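Extracellular protein containing a SCP domain (Bacillus anthracis, PDB 4IFA) is of unknown function but is an extracellular protein with an SCP (CAP-superfamily) domain, possibly involved in virulence. Local coordinates at residues T228-W242 with R312-V325. Residues are numbered along the deposited sequence; the frame is centred on the assembly and turned at random. Where two conformers were deposited one is given.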
loop_
_atom_site.group_PDB
_atom_site.type_symbol
_atom_site.label_atom_id
_atom_site.label_comp_id
_atom_site.label_asym_id
_atom_site.label_seq_id
_atom_site.Cartn_x
_atom_site.Cartn_y
_atom_site.Cartn_z
ATOM N N THR A 228 -0.254 -5.288 6.423
ATOM C CA THR A 228 -1.268 -5.565 7.472
ATOM C C THR A 228 -0.508 -5.880 8.771
ATOM O O THR A 228 -0.946 -5.445 9.826
ATOM C CB THR A 228 -2.216 -6.721 7.086
ATOM O OG1 THR A 228 -3.019 -6.276 5.973
ATOM C CG2 THR A 228 -3.184 -7.055 8.205
ATOM N N ASN A 229 0.584 -6.629 8.705
ATOM C CA ASN A 229 1.355 -6.932 9.900
ATOM C C ASN A 229 2.024 -5.667 10.479
ATOM O O ASN A 229 2.187 -5.566 11.690
ATOM C CB ASN A 229 2.310 -8.087 9.713
ATOM C CG ASN A 229 1.616 -9.419 9.822
ATOM O OD1 ASN A 229 0.656 -9.535 10.581
ATOM N ND2 ASN A 229 2.092 -10.428 9.099
ATOM N N ILE A 230 2.374 -4.695 9.638
ATOM C CA ILE A 230 2.859 -3.397 10.135
ATOM C C ILE A 230 1.759 -2.697 10.943
ATOM O O ILE A 230 2.015 -2.148 12.013
ATOM C CB ILE A 230 3.402 -2.544 8.986
ATOM C CG1 ILE A 230 4.723 -3.170 8.540
ATOM C CG2 ILE A 230 3.548 -1.073 9.392
ATOM C CD1 ILE A 230 5.393 -2.487 7.422
ATOM N N ILE A 231 0.524 -2.739 10.438
ATOM C CA ILE A 231 -0.587 -2.219 11.186
ATOM C C ILE A 231 -0.738 -2.972 12.514
ATOM O O ILE A 231 -0.940 -2.333 13.583
ATOM C CB ILE A 231 -1.891 -2.328 10.341
ATOM C CG1 ILE A 231 -1.862 -1.349 9.186
ATOM C CG2 ILE A 231 -3.111 -2.034 11.221
ATOM C CD1 ILE A 231 -2.906 -1.592 8.097
ATOM N N ARG A 232 -0.697 -4.297 12.477
ATOM C CA ARG A 232 -0.843 -5.111 13.719
ATOM C C ARG A 232 0.226 -4.672 14.740
ATOM O O ARG A 232 -0.071 -4.407 15.916
ATOM C CB ARG A 232 -0.733 -6.615 13.492
ATOM C CG ARG A 232 -1.640 -7.297 12.472
ATOM C CD ARG A 232 -2.974 -7.582 12.941
ATOM N NE ARG A 232 -3.040 -8.634 13.954
ATOM C CZ ARG A 232 -4.182 -9.129 14.421
ATOM N NH1 ARG A 232 -5.327 -8.684 13.955
ATOM N NH2 ARG A 232 -4.153 -10.083 15.352
ATOM N N SER A 233 1.469 -4.570 14.304
ATOM C CA SER A 233 2.558 -4.169 15.185
ATOM C C SER A 233 2.335 -2.779 15.796
ATOM O O SER A 233 2.555 -2.577 16.987
ATOM C CB SER A 233 3.891 -4.251 14.422
ATOM O OG SER A 233 4.998 -4.030 15.278
ATOM N N ARG A 234 1.893 -1.841 14.963
ATOM C CA ARG A 234 1.618 -0.471 15.380
ATOM C C ARG A 234 0.602 -0.440 16.543
ATOM O O ARG A 234 0.708 0.377 17.473
ATOM C CB ARG A 234 1.046 0.279 14.172
ATOM C CG ARG A 234 0.805 1.750 14.345
ATOM C CD ARG A 234 0.099 2.340 13.091
ATOM N NE ARG A 234 0.829 2.050 11.823
ATOM C CZ ARG A 234 0.235 1.856 10.633
ATOM N NH1 ARG A 234 -1.084 1.887 10.546
ATOM N NH2 ARG A 234 0.917 1.560 9.512
ATOM N N HIS A 235 -0.385 -1.338 16.443
ATOM C CA HIS A 235 -1.507 -1.476 17.416
ATOM C C HIS A 235 -1.256 -2.531 18.495
ATOM O O HIS A 235 -2.186 -2.882 19.263
ATOM C CB HIS A 235 -2.792 -1.719 16.637
ATOM C CG HIS A 235 -3.240 -0.513 15.868
ATOM N ND1 HIS A 235 -4.177 0.365 16.368
ATOM C CD2 HIS A 235 -2.835 -0.001 14.681
ATOM C CE1 HIS A 235 -4.345 1.355 15.507
ATOM N NE2 HIS A 235 -3.531 1.166 14.476
ATOM N N ASN A 236 -0.010 -2.971 18.631
ATOM C CA ASN A 236 0.373 -3.893 19.720
ATOM C C ASN A 236 -0.415 -5.186 19.716
ATOM O O ASN A 236 -0.810 -5.709 20.761
ATOM C CB ASN A 236 0.270 -3.162 21.066
ATOM C CG ASN A 236 1.141 -1.930 21.093
ATOM O OD1 ASN A 236 2.348 -1.993 20.838
ATOM N ND2 ASN A 236 0.527 -0.790 21.345
ATOM N N LEU A 237 -0.619 -5.708 18.526
ATOM C CA LEU A 237 -1.341 -6.952 18.302
ATOM C C LEU A 237 -0.393 -8.012 17.779
ATOM O O LEU A 237 0.592 -7.684 17.108
ATOM C CB LEU A 237 -2.441 -6.737 17.243
ATOM C CG LEU A 237 -3.594 -5.835 17.694
ATOM C CD1 LEU A 237 -4.457 -5.361 16.521
ATOM C CD2 LEU A 237 -4.458 -6.558 18.741
ATOM N N PRO A 238 -0.712 -9.290 18.017
ATOM C CA PRO A 238 0.130 -10.315 17.463
ATOM C C PRO A 238 0.043 -10.312 15.946
ATOM O O PRO A 238 -0.992 -9.990 15.370
ATOM C CB PRO A 238 -0.475 -11.610 18.002
ATOM C CG PRO A 238 -1.284 -11.208 19.159
ATOM C CD PRO A 238 -1.765 -9.829 18.879
ATOM N N LEU A 239 1.129 -10.708 15.302
ATOM C CA LEU A 239 1.168 -10.750 13.869
ATOM C C LEU A 239 0.350 -11.929 13.356
ATOM O O LEU A 239 0.090 -12.918 14.080
ATOM C CB LEU A 239 2.599 -10.873 13.373
ATOM C CG LEU A 239 3.574 -9.761 13.819
ATOM C CD1 LEU A 239 4.845 -9.851 12.977
ATOM C CD2 LEU A 239 2.941 -8.360 13.709
ATOM N N LEU A 240 -0.105 -11.793 12.128
ATOM C CA LEU A 240 -0.868 -12.834 11.467
ATOM C C LEU A 240 0.060 -13.686 10.599
ATOM O O LEU A 240 1.026 -13.194 9.970
ATOM C CB LEU A 240 -1.945 -12.200 10.576
ATOM C CG LEU A 240 -2.972 -11.317 11.268
ATOM C CD1 LEU A 240 -3.790 -10.487 10.283
ATOM C CD2 LEU A 240 -3.878 -12.121 12.190
ATOM N N ALA A 241 -0.194 -14.986 10.608
ATOM C CA ALA A 241 0.531 -15.959 9.784
ATOM C C ALA A 241 -0.137 -16.119 8.452
ATOM O O ALA A 241 -1.331 -16.195 8.379
ATOM C CB ALA A 241 0.567 -17.340 10.490
ATOM N N TRP A 242 0.648 -16.206 7.375
ATOM C CA TRP A 242 0.126 -16.431 6.044
ATOM C C TRP A 242 -0.480 -17.807 5.938
ATOM O O TRP A 242 0.114 -18.806 6.410
ATOM C CB TRP A 242 1.276 -16.346 5.016
ATOM C CG TRP A 242 0.878 -16.607 3.578
ATOM C CD1 TRP A 242 1.075 -17.770 2.876
ATOM C CD2 TRP A 242 0.155 -15.730 2.694
ATOM N NE1 TRP A 242 0.567 -17.651 1.606
ATOM C CE2 TRP A 242 0.010 -16.410 1.457
ATOM C CE3 TRP A 242 -0.337 -14.428 2.799
ATOM C CZ2 TRP A 242 -0.628 -15.830 0.361
ATOM C CZ3 TRP A 242 -0.925 -13.841 1.708
ATOM C CH2 TRP A 242 -1.100 -14.543 0.516
ATOM N N ARG A 312 -11.570 -1.932 9.377
ATOM C CA ARG A 312 -10.592 -1.750 10.452
ATOM C C ARG A 312 -10.799 -2.733 11.588
ATOM O O ARG A 312 -9.841 -3.228 12.182
ATOM C CB ARG A 312 -10.662 -0.299 10.950
ATOM C CG ARG A 312 -9.677 0.097 12.037
ATOM C CD ARG A 312 -10.073 1.492 12.527
ATOM N NE ARG A 312 -9.106 2.066 13.469
ATOM C CZ ARG A 312 -7.962 2.626 13.089
ATOM N NH1 ARG A 312 -7.604 2.666 11.803
ATOM N NH2 ARG A 312 -7.138 3.128 13.995
ATOM N N LYS A 313 -12.065 -3.019 11.918
ATOM C CA LYS A 313 -12.369 -4.005 12.953
ATOM C C LYS A 313 -11.685 -5.344 12.640
ATOM O O LYS A 313 -11.151 -5.971 13.553
ATOM C CB LYS A 313 -13.892 -4.166 13.185
ATOM C CG LYS A 313 -14.515 -2.952 13.857
ATOM C CD LYS A 313 -15.958 -3.094 14.297
ATOM C CE LYS A 313 -16.476 -1.701 14.755
ATOM N NZ LYS A 313 -15.583 -0.984 15.728
ATOM N N ASN A 314 -11.684 -5.787 11.367
ATOM C CA ASN A 314 -11.033 -7.048 11.042
ATOM C C ASN A 314 -9.515 -6.931 11.154
ATOM O O ASN A 314 -8.858 -7.795 11.744
ATOM C CB ASN A 314 -11.411 -7.546 9.649
ATOM C CG ASN A 314 -12.824 -8.027 9.553
ATOM O OD1 ASN A 314 -13.347 -8.675 10.482
ATOM N ND2 ASN A 314 -13.452 -7.742 8.426
ATOM N N LEU A 315 -8.960 -5.819 10.658
ATOM C CA LEU A 315 -7.520 -5.595 10.778
ATOM C C LEU A 315 -7.022 -5.674 12.195
ATOM O O LEU A 315 -5.950 -6.190 12.469
ATOM C CB LEU A 315 -7.147 -4.217 10.228
ATOM C CG LEU A 315 -7.293 -4.046 8.725
ATOM C CD1 LEU A 315 -7.137 -2.554 8.357
ATOM C CD2 LEU A 315 -6.305 -4.860 7.887
ATOM N N LEU A 316 -7.823 -5.163 13.126
ATOM C CA LEU A 316 -7.392 -5.002 14.518
ATOM C C LEU A 316 -7.931 -6.058 15.475
ATOM O O LEU A 316 -7.786 -5.936 16.684
ATOM C CB LEU A 316 -7.750 -3.590 15.035
ATOM C CG LEU A 316 -7.173 -2.415 14.248
ATOM C CD1 LEU A 316 -7.521 -1.091 14.910
ATOM C CD2 LEU A 316 -5.681 -2.563 14.039
ATOM N N ASN A 317 -8.514 -7.127 14.935
ATOM C CA ASN A 317 -9.090 -8.152 15.795
ATOM C C ASN A 317 -8.028 -9.086 16.318
ATOM O O ASN A 317 -7.425 -9.831 15.560
ATOM C CB ASN A 317 -10.173 -8.927 15.037
ATOM C CG ASN A 317 -10.987 -9.840 15.947
ATOM O OD1 ASN A 317 -10.624 -10.112 17.100
ATOM N ND2 ASN A 317 -12.124 -10.299 15.432
ATOM N N GLU A 318 -7.785 -9.050 17.622
ATOM C CA GLU A 318 -6.777 -9.914 18.222
ATOM C C GLU A 318 -7.148 -11.414 18.124
ATOM O O GLU A 318 -6.271 -12.295 18.248
ATOM C CB GLU A 318 -6.541 -9.514 19.695
ATOM C CG GLU A 318 -5.372 -10.264 20.364
ATOM C CD GLU A 318 -4.843 -9.569 21.612
ATOM O OE1 GLU A 318 -5.669 -8.998 22.370
ATOM O OE2 GLU A 318 -3.603 -9.604 21.843
ATOM N N GLN A 319 -8.430 -11.719 17.923
ATOM C CA GLN A 319 -8.860 -13.127 17.823
ATOM C C GLN A 319 -8.257 -13.835 16.592
ATOM O O GLN A 319 -8.108 -15.069 16.605
ATOM C CB GLN A 319 -10.392 -13.251 17.749
ATOM C CG GLN A 319 -11.199 -12.831 18.975
ATOM C CD GLN A 319 -12.700 -12.667 18.657
ATOM O OE1 GLN A 319 -13.067 -12.289 17.548
ATOM N NE2 GLN A 319 -13.571 -12.916 19.649
ATOM N N PHE A 320 -7.985 -13.088 15.518
ATOM C CA PHE A 320 -7.427 -13.671 14.295
ATOM C C PHE A 320 -5.952 -14.014 14.442
ATOM O O PHE A 320 -5.176 -13.270 15.061
ATOM C CB PHE A 320 -7.625 -12.760 13.097
ATOM C CG PHE A 320 -9.054 -12.558 12.716
ATOM C CD1 PHE A 320 -9.954 -13.623 12.668
ATOM C CD2 PHE A 320 -9.501 -11.302 12.333
ATOM C CE1 PHE A 320 -11.269 -13.405 12.286
ATOM C CE2 PHE A 320 -10.820 -11.097 11.953
ATOM C CZ PHE A 320 -11.681 -12.147 11.918
ATOM N N THR A 321 -5.591 -15.165 13.877
ATOM C CA THR A 321 -4.250 -15.697 13.884
ATOM C C THR A 321 -3.617 -15.801 12.516
ATOM O O THR A 321 -2.383 -15.827 12.413
ATOM C CB THR A 321 -4.215 -17.101 14.524
ATOM O OG1 THR A 321 -5.055 -18.020 13.805
ATOM C CG2 THR A 321 -4.679 -17.023 15.978
ATOM N N GLY A 322 -4.428 -15.871 11.464
ATOM C CA GLY A 322 -3.947 -16.087 10.108
ATOM C C GLY A 322 -4.630 -15.163 9.119
ATOM O O GLY A 322 -5.693 -14.606 9.373
ATOM N N LEU A 323 -4.015 -15.053 7.952
ATOM C CA LEU A 323 -4.482 -14.214 6.865
ATOM C C LEU A 323 -4.083 -14.771 5.535
ATOM O O LEU A 323 -2.918 -15.103 5.327
ATOM C CB LEU A 323 -3.921 -12.783 6.985
ATOM C CG LEU A 323 -4.217 -11.761 5.900
ATOM C CD1 LEU A 323 -5.712 -11.575 5.695
ATOM C CD2 LEU A 323 -3.496 -10.443 6.185
ATOM N N GLY A 324 -5.049 -14.875 4.633
ATOM C CA GLY A 324 -4.744 -15.145 3.226
ATOM C C GLY A 324 -5.293 -13.952 2.448
ATOM O O GLY A 324 -6.374 -13.434 2.711
ATOM N N VAL A 325 -4.536 -13.483 1.474
ATOM C CA VAL A 325 -4.932 -12.350 0.633
ATOM C C VAL A 325 -5.015 -12.871 -0.784
ATOM O O VAL A 325 -4.119 -13.554 -1.235
ATOM C CB VAL A 325 -3.894 -11.182 0.684
ATOM C CG1 VAL A 325 -4.430 -9.989 -0.064
ATOM C CG2 VAL A 325 -3.536 -10.767 2.150
HETATM O O HOH W 1 -2.439 -12.960 15.723
#
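Ala241 and Trp242 pair in parallel with Gly322 and Leu323, Ala241 N bonding to Thr321 O (3.0 Å) and Leu323 N to Ala241 O (2.9 Å), which adds a short edge strand to the mixed sheet of the SCP domain. Beside this pairing, Arg232 of helix 210-234 reaches across to the turn after helix 309-315, bends at chi2 (-81°) and chi3 (-70°) turning its guanidinium toward the carbonyls of Leu315 and Asn317. Arg232 NH1 donates to Leu315 O (3.0 Å) and Asn317 O (2.9 Å), and Arg232 NH2 makes a longer second bond to Asn317 O; all approach from above the carbonyl planes. Arg232 NE and NH2 meanwhile hold Pro238 O of the same segment side-on. Leu240 CD2 lies over the centre of the Arg232 guanidinium, 3.7 Å above its plane, and Leu237 CD1 covers the opposite face nearer the rim. Leu316 CD2 sits over one face of the His235 imidazole, 3.9 Å from its centroid in a CH-pi contact, and also touches Ile231 CG2. Deeper in, Thr228 CG2 and Leu323 CD2 meet tip to tip, with Leu315 CD2 crossing against Thr228 CG2. Five hydrogen bonds from one buried guanidinium thus engage three backbone carbonyls and fix its rotation, tying the loop after one helix to the turn after the other; the gathered carbonyl dipoles probably favour its positive charge.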